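Local coordinates for caspase recruitment domain-containing protein 19 (Homo sapiens, PDB 4FH0) that inhibits BCL10-induced activation of NF-kappa-B and associates with BCL10 through its caspase recruitment domain, the part held in this chain, at residues A[30-33]-A[34-38]; A[61-64]-A[65-68]; A[90-93]-A[94-98]. The protein carries 2 engineered substitutions. One frame throughout, in Å; residues are numbered along the deposited sequence.

Contact 1 of 3, residues A[30-33]-A[34-38]; sequences DRII and LQLNR
Leu34 N, Gln35 N and Leu36 N donate in turn to Asp30 O, Arg31 O and Ile32 O, the i to i+4 pattern of an alpha helix, with N-H...O angles of 146 to 158°. Both segments lie on helix 26-37, part of the all-helical, death-fold bundle of a caspase recruitment domain. The bond from Gln35 N to Arg31 O measures 2.9 Å, and that from Leu36 N to Ile32 O measures 3.0 Å.

Ile32 and Leu36 are the two buried side chains that meet one turn apart. They run alongside each other in the same direction, and methyl CG2 of Ile32 stands 4.1 Å from methyl CD1 of Leu36. Ile32 has CG2 anti to its amide nitrogen and CG1 beside it (chi1 -71°), which brings CG2 to the side where Leu36 follows. Leu36 CG also sits over the preceding turn, 3.3 Å from Ile32 O. The pair faces inward: Ile32 rests on Ala84 and Leu85 of helix 75-88, while Leu36 reaches Ile43.

On another side of the helix, Leu34 lays its branch carbon CG 3.4 Å from Asp30 O, the same oxygen that accepts its amide. Gln35 packs CB 3.3 Å from Ile32 O, and its bent chain delivers OE1 to His88 NE2. ND2 of the buried Asn37 bonds to both Leu44 O and Asn46 OD1, partners beyond the two segments. Leu34 O takes two amides at once, Asn37 N at 3.0 Å and Arg38 N at 2.9 Å.

Contact 2 of 3, residues A[61-64]-A[65-68]; sequences VRLC and DLMS. Engineered in segment 65-68: Met67 (natural residue Leu).
Four backbone bonds tie Val61-Cys64 to Asp65-Ser68 in the i to i+4 pattern of an unbroken alpha helix, from Asp65 N to Val61 O through Ser68 N to Cys64 O, with N-H...O angles no lower than 152°. The bond from Leu66 N to Arg62 O is the shortest, at 2.8 Å.

Leu63 and the engineered Met67, a selenomethionine where the natural residue is leucine, lie side by side and point the same way. Bends at chi2 (-58°) and again at chi3 bring the terminal CE of Met67 back over the preceding turn, to 4.2 Å from Leu63 CD2, while CG rests 3.2 Å from Leu63 O. On the outer side, Val61 and Asp65 also run alongside each other, with Val61 CG1 3.9 Å from Asp65 OD2, an apolar methyl next to a carboxylate oxygen.

Arg62 turns its guanidinium to other parts of the chain: NE bonds to Ala57 O, NH1 to Phe52 O, and NH2 forms a salt bridge with Glu26. Helix 59-73 packs against two neighbours in the bundle: Met67 touches Leu11, Thr15 and Leu18 of helix 7-18, and Leu66 meets Phe52 of helix 46-52.

Contact 3 of 3, residues A[90-93]-A[94-98]; sequences QPLH and SRLPS. With SO4 (sulfate ion), chain D; SO4 (sulfate ion), chain C.
Pro91 O takes the hydroxyl of Ser94, 2.8 Å from Ser94 OG, where a regular helix would rely on the amide four residues on. That amide, Arg95 N, reaches Pro91 O only weakly at 3.4 Å; it bonds better to Leu92 O at 2.9 Å, an i to i+3 link in which the donor stands 62° out of the carbonyl plane. The regular bond is Ser94 N to Gln90 O, so the helix loosens within a turn. Ser94 OG lies between its own N and carbonyl carbon (chi1 68°), a position from which it can turn back to Pro91.

Leu92 and Leu96 cross at a slant, with CD1 of Leu92 4.0 Å from CD2 of Leu96. Leu96 also leans on Tyr82 and Leu85 of helix 75-88, and His93 touches the same Leu85.

Two sulfate ions, probably from the crystallisation liquor, mark basic surface spots. His93 NE2 donates to O3 of one at 3.0 Å, with that oxygen in the plane at the ring edge; Tyr7, Arg10 and Arg99 hold the same ion. Arg95 grips the other end-on with two nearly straight bonds, NH1 to O2 at 3.1 Å and NH2 to O1 at 3.0 Å, and Arg23 is a further partner. With His93 replaced by alanine, the first sulfate would probably lose its imidazole donor and a gap would open beside Leu85.

A short last helix, 90-95, with His93 and the following Leu96 against helix 75-88 and the chain beyond turning to helix 7-18, fits the sixth helix of a CARD.

Contacts 1, 2 and 3 follow one another along the chain on three helices of one CARD. Contacts 1 and 2 are the nearer pair, with centres about 14 Å apart; the centre of contact 3 is about 18 Å from each of theirs. No two contacts touch, their nearest atoms being about 5, 7 and 8 Å apart for pairs 1-2, 1-3 and 2-3, and shared neighbours bridge them. Phe52 meets Ile33 and Leu66, Leu85 meets Ile32 as well as His93 and Leu96, and Leu24 meets Leu63 and Leu92. Glu26 lies near Asp30 and pairs with Arg62. The two sulfates belong to contact 3, whose centre lies about 13 Å from that of the chain, the farthest of the three.

Contact 1 of 3, residues A[30-33]-A[34-38]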
loop_
_atom_site.group_PDB
_atom_site.type_symbol
_atom_site.label_atom_id
_atom_site.label_comp_id
_atom_site.label_asym_id
_atom_site.label_seq_id
_atom_site.Cartn_x
_atom_site.Cartn_y
_atom_site.Cartn_z
ATOM N N ASP A 30 8.876 -0.182 0.083
ATOM C CA ASP A 30 9.509 -1.292 0.770
ATOM C C ASP A 30 9.191 -1.261 2.258
ATOM O O ASP A 30 8.932 -2.316 2.858
ATOM C CB ASP A 30 11.017 -1.255 0.544
ATOM C CG ASP A 30 11.391 -1.459 -0.901
ATOM O OD1 ASP A 30 10.507 -1.816 -1.741
ATOM O OD2 ASP A 30 12.579 -1.233 -1.190
ATOM N N ARG A 31 9.211 -0.074 2.862
ATOM C CA ARG A 31 8.915 0.031 4.284
ATOM C C ARG A 31 7.446 -0.241 4.584
ATOM O O ARG A 31 7.128 -0.804 5.627
ATOM C CB ARG A 31 9.307 1.398 4.809
ATOM C CG ARG A 31 10.803 1.576 4.802
ATOM C CD ARG A 31 11.179 2.962 5.154
ATOM N NE ARG A 31 12.620 3.091 5.266
ATOM C CZ ARG A 31 13.287 4.233 5.144
ATOM N NH1 ARG A 31 12.662 5.374 4.867
ATOM N NH2 ARG A 31 14.596 4.229 5.279
ATOM N N ILE A 32 6.549 0.178 3.687
ATOM C CA ILE A 32 5.143 -0.117 3.834
ATOM C C ILE A 32 4.918 -1.631 3.800
ATOM O O ILE A 32 4.158 -2.171 4.609
ATOM C CB ILE A 32 4.345 0.596 2.728
ATOM C CG1 ILE A 32 4.338 2.109 3.013
ATOM C CG2 ILE A 32 2.930 0.074 2.656
ATOM C CD1 ILE A 32 3.859 2.980 1.853
ATOM N N ILE A 33 5.569 -2.311 2.869
ATOM C CA ILE A 33 5.439 -3.752 2.764
ATOM C C ILE A 33 5.911 -4.415 4.054
ATOM O O ILE A 33 5.264 -5.333 4.579
ATOM C CB ILE A 33 6.204 -4.269 1.557
ATOM C CG1 ILE A 33 5.414 -3.932 0.298
ATOM C CG2 ILE A 33 6.444 -5.784 1.645
ATOM C CD1 ILE A 33 6.244 -3.994 -0.937
ATOM N N LEU A 34 7.030 -3.941 4.591
ATOM C CA LEU A 34 7.525 -4.496 5.847
ATOM C C LEU A 34 6.547 -4.275 6.995
ATOM O O LEU A 34 6.310 -5.172 7.796
ATOM C CB LEU A 34 8.886 -3.940 6.174
ATOM C CG LEU A 34 9.931 -4.554 5.245
ATOM C CD1 LEU A 34 11.264 -3.940 5.544
ATOM C CD2 LEU A 34 9.986 -6.063 5.405
ATOM N N GLN A 35 5.949 -3.099 7.045
ATOM C CA GLN A 35 4.945 -2.793 8.048
ATOM C C GLN A 35 3.764 -3.765 7.968
ATOM O O GLN A 35 3.220 -4.173 8.984
ATOM C CB GLN A 35 4.444 -1.370 7.840
ATOM C CG GLN A 35 3.685 -0.834 8.994
ATOM C CD GLN A 35 4.590 -0.702 10.192
ATOM O OE1 GLN A 35 5.739 -0.257 10.081
ATOM N NE2 GLN A 35 4.101 -1.110 11.319
ATOM N N LEU A 36 3.390 -4.133 6.745
ATOM C CA LEU A 36 2.273 -5.033 6.525
ATOM C C LEU A 36 2.654 -6.514 6.693
ATOM O O LEU A 36 1.779 -7.378 6.681
ATOM C CB LEU A 36 1.719 -4.819 5.130
ATOM C CG LEU A 36 1.127 -3.454 4.851
ATOM C CD1 LEU A 36 0.784 -3.313 3.357
ATOM C CD2 LEU A 36 -0.102 -3.230 5.742
ATOM N N ASN A 37 3.946 -6.805 6.848
ATOM C CA ASN A 37 4.422 -8.182 6.957
ATOM C C ASN A 37 4.894 -8.584 8.352
ATOM O O ASN A 37 4.685 -9.721 8.774
ATOM C CB ASN A 37 5.577 -8.386 5.966
ATOM C CG ASN A 37 6.338 -9.671 6.206
ATOM O OD1 ASN A 37 7.434 -9.647 6.735
ATOM N ND2 ASN A 37 5.769 -10.793 5.805
ATOM N N ARG A 38 5.488 -7.645 9.079
ATOM C CA ARG A 38 6.250 -7.999 10.272
ATOM C C ARG A 38 5.494 -7.987 11.585
ATOM O O ARG A 38 6.048 -8.437 12.604
ATOM C CB ARG A 38 7.463 -7.084 10.402
ATOM C CG ARG A 38 8.520 -7.327 9.371
ATOM C CD ARG A 38 9.301 -8.584 9.641
ATOM N NE ARG A 38 10.165 -8.416 10.805
ATOM C CZ ARG A 38 11.089 -9.301 11.178
ATOM N NH1 ARG A 38 11.225 -10.440 10.518
ATOM N NH2 ARG A 38 11.862 -9.062 12.216
#

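Contact 2 of 3, residues A[61-64]-A[65-68]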
loop_
_atom_site.group_PDB
_atom_site.type_symbol
_atom_site.label_atom_id
_atom_site.label_comp_id
_atom_site.label_asym_id
_atom_site.label_seq_id
_atom_site.Cartn_x
_atom_site.Cartn_y
_atom_site.Cartn_z
ATOM N N VAL A 61 3.749 -1.285 -11.338
ATOM C CA VAL A 61 3.041 -2.543 -11.534
ATOM C C VAL A 61 2.862 -3.237 -10.183
ATOM O O VAL A 61 1.758 -3.701 -9.860
ATOM C CB VAL A 61 3.779 -3.447 -12.546
ATOM C CG1 VAL A 61 3.233 -4.893 -12.504
ATOM C CG2 VAL A 61 3.639 -2.861 -13.934
ATOM N N ARG A 62 3.931 -3.306 -9.389
ATOM C CA ARG A 62 3.849 -3.899 -8.063
ATOM C C ARG A 62 2.849 -3.144 -7.191
ATOM O O ARG A 62 2.073 -3.768 -6.475
ATOM C CB ARG A 62 5.230 -3.951 -7.425
ATOM C CG ARG A 62 6.104 -5.019 -8.029
ATOM C CD ARG A 62 7.461 -5.050 -7.386
ATOM N NE ARG A 62 8.372 -4.027 -7.882
ATOM C CZ ARG A 62 9.078 -3.179 -7.138
ATOM N NH1 ARG A 62 8.925 -3.133 -5.825
ATOM N NH2 ARG A 62 9.933 -2.349 -7.736
ATOM N N LEU A 63 2.836 -1.820 -7.267
ATOM C CA LEU A 63 1.895 -1.049 -6.443
ATOM C C LEU A 63 0.461 -1.301 -6.854
ATOM O O LEU A 63 -0.408 -1.444 -6.012
ATOM C CB LEU A 63 2.170 0.444 -6.517
ATOM C CG LEU A 63 3.126 0.996 -5.507
ATOM C CD1 LEU A 63 3.340 2.459 -5.859
ATOM C CD2 LEU A 63 2.549 0.828 -4.099
ATOM N N CYS A 64 0.197 -1.301 -8.156
ATOM C CA CYS A 64 -1.151 -1.565 -8.617
ATOM C C CYS A 64 -1.590 -2.954 -8.169
ATOM O O CYS A 64 -2.744 -3.153 -7.796
ATOM C CB CYS A 64 -1.232 -1.455 -10.136
ATOM S SG CYS A 64 -1.082 0.232 -10.797
ATOM N N ASP A 65 -0.681 -3.922 -8.223
ATOM C CA ASP A 65 -1.018 -5.273 -7.780
ATOM C C ASP A 65 -1.257 -5.303 -6.270
ATOM O O ASP A 65 -2.138 -5.998 -5.800
ATOM C CB ASP A 65 0.064 -6.281 -8.186
ATOM C CG ASP A 65 0.080 -6.552 -9.664
ATOM O OD1 ASP A 65 -0.871 -6.157 -10.367
ATOM O OD2 ASP A 65 1.068 -7.165 -10.115
ATOM N N LEU A 66 -0.492 -4.524 -5.514
ATOM C CA LEU A 66 -0.715 -4.429 -4.072
ATOM C C LEU A 66 -2.091 -3.833 -3.799
ATOM O O LEU A 66 -2.827 -4.317 -2.937
ATOM C CB LEU A 66 0.389 -3.604 -3.408
ATOM C CG LEU A 66 0.207 -3.416 -1.898
ATOM C CD1 LEU A 66 0.193 -4.712 -1.145
ATOM C CD2 LEU A 66 1.305 -2.495 -1.359
HETATM N N MSE A 67 -2.446 -2.777 -4.524
HETATM C CA MSE A 67 -3.760 -2.185 -4.323
HETATM C C MSE A 67 -4.868 -3.180 -4.604
HETATM O O MSE A 67 -5.825 -3.254 -3.847
HETATM C CB MSE A 67 -3.963 -0.956 -5.204
HETATM C CG MSE A 67 -2.962 0.150 -4.977
HETATM SE SE MSE A 67 -2.930 0.820 -3.126
HETATM C CE MSE A 67 -1.255 0.021 -2.582
ATOM N N SER A 68 -4.735 -3.955 -5.681
ATOM C CA SER A 68 -5.740 -4.956 -5.996
ATOM C C SER A 68 -5.827 -5.997 -4.897
ATOM O O SER A 68 -6.910 -6.439 -4.537
ATOM C CB SER A 68 -5.419 -5.631 -7.318
ATOM O OG SER A 68 -5.466 -4.704 -8.379
#

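Contact 3 of 3, residues A[90-93]-A[94-98]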
loop_
_atom_site.group_PDB
_atom_site.type_symbol
_atom_site.label_atom_id
_atom_site.label_comp_id
_atom_site.label_asym_id
_atom_site.label_seq_id
_atom_site.Cartn_x
_atom_site.Cartn_y
_atom_site.Cartn_z
ATOM N N GLN A 90 4.117 10.066 5.154
ATOM C CA GLN A 90 3.158 10.998 5.721
ATOM C C GLN A 90 2.717 12.136 4.793
ATOM O O GLN A 90 1.535 12.445 4.743
ATOM C CB GLN A 90 3.655 11.531 7.068
ATOM C CG GLN A 90 2.561 12.232 7.853
ATOM C CD GLN A 90 2.416 13.691 7.502
ATOM O OE1 GLN A 90 3.386 14.364 7.136
ATOM N NE2 GLN A 90 1.184 14.189 7.586
ATOM N N PRO A 91 3.651 12.758 4.065
ATOM C CA PRO A 91 3.207 13.830 3.173
ATOM C C PRO A 91 2.158 13.360 2.169
ATOM O O PRO A 91 1.142 14.015 1.943
ATOM C CB PRO A 91 4.503 14.254 2.493
ATOM C CG PRO A 91 5.534 13.971 3.520
ATOM C CD PRO A 91 5.116 12.685 4.142
ATOM N N LEU A 92 2.385 12.209 1.572
ATOM C CA LEU A 92 1.419 11.668 0.623
ATOM C C LEU A 92 0.094 11.325 1.315
ATOM O O LEU A 92 -0.994 11.647 0.825
ATOM C CB LEU A 92 2.000 10.466 -0.132
ATOM C CG LEU A 92 1.013 9.834 -1.106
ATOM C CD1 LEU A 92 0.528 10.811 -2.162
ATOM C CD2 LEU A 92 1.689 8.632 -1.760
ATOM N N HIS A 93 0.209 10.677 2.464
ATOM C CA HIS A 93 -0.943 10.295 3.269
ATOM C C HIS A 93 -1.842 11.490 3.523
ATOM O O HIS A 93 -3.057 11.406 3.382
ATOM C CB HIS A 93 -0.456 9.681 4.575
ATOM C CG HIS A 93 -1.552 9.241 5.495
ATOM N ND1 HIS A 93 -2.141 10.086 6.413
ATOM C CD2 HIS A 93 -2.136 8.030 5.660
ATOM C CE1 HIS A 93 -3.058 9.414 7.092
ATOM N NE2 HIS A 93 -3.059 8.159 6.670
ATOM N N SER A 94 -1.241 12.624 3.857
ATOM C CA SER A 94 -2.011 13.807 4.184
ATOM C C SER A 94 -2.706 14.418 2.955
ATOM O O SER A 94 -3.708 15.097 3.084
ATOM C CB SER A 94 -1.121 14.845 4.878
ATOM O OG SER A 94 -0.160 15.381 3.995
ATOM N N ARG A 95 -2.209 14.142 1.761
ATOM C CA ARG A 95 -2.711 14.773 0.538
ATOM C C ARG A 95 -3.752 13.932 -0.201
ATOM O O ARG A 95 -4.314 14.370 -1.188
ATOM C CB ARG A 95 -1.548 15.024 -0.424
ATOM C CG ARG A 95 -0.541 16.063 0.016
ATOM C CD ARG A 95 0.658 16.054 -0.915
ATOM N NE ARG A 95 0.314 16.568 -2.240
ATOM C CZ ARG A 95 0.780 16.082 -3.390
ATOM N NH1 ARG A 95 1.616 15.048 -3.404
ATOM N NH2 ARG A 95 0.397 16.628 -4.534
ATOM N N LEU A 96 -4.011 12.714 0.247
ATOM C CA LEU A 96 -4.927 11.853 -0.507
ATOM C C LEU A 96 -6.344 12.399 -0.590
ATOM O O LEU A 96 -6.835 12.968 0.360
ATOM C CB LEU A 96 -4.968 10.479 0.117
ATOM C CG LEU A 96 -3.672 9.704 -0.002
ATOM C CD1 LEU A 96 -3.873 8.365 0.653
ATOM C CD2 LEU A 96 -3.259 9.579 -1.466
ATOM N N PRO A 97 -7.019 12.183 -1.731
ATOM C CA PRO A 97 -8.312 12.843 -1.906
ATOM C C PRO A 97 -9.429 12.276 -1.014
ATOM O O PRO A 97 -10.404 12.977 -0.763
ATOM C CB PRO A 97 -8.617 12.628 -3.393
ATOM C CG PRO A 97 -7.897 11.424 -3.767
ATOM C CD PRO A 97 -6.645 11.391 -2.910
ATOM N N SER A 98 -9.288 11.040 -0.540
ATOM C CA SER A 98 -10.344 10.413 0.245
ATOM C C SER A 98 -10.351 11.001 1.652
ATOM O O SER A 98 -11.256 10.728 2.429
ATOM C CB SER A 98 -10.147 8.896 0.317
ATOM O OG SER A 98 -9.043 8.598 1.142
HETATM S S SO4 D . 2.807 15.493 -7.036
HETATM O O1 SO4 D . 1.409 15.841 -7.245
HETATM O O2 SO4 D . 2.915 14.299 -6.170
HETATM O O3 SO4 D . 3.357 15.105 -8.336
HETATM O O4 SO4 D . 3.572 16.607 -6.493
HETATM S S SO4 C . -6.022 7.490 8.002
HETATM O O1 SO4 C . -6.005 7.789 6.566
HETATM O O2 SO4 C . -7.318 6.926 8.364
HETATM O O3 SO4 C . -4.930 6.591 8.355
HETATM O O4 SO4 C . -5.824 8.743 8.754
#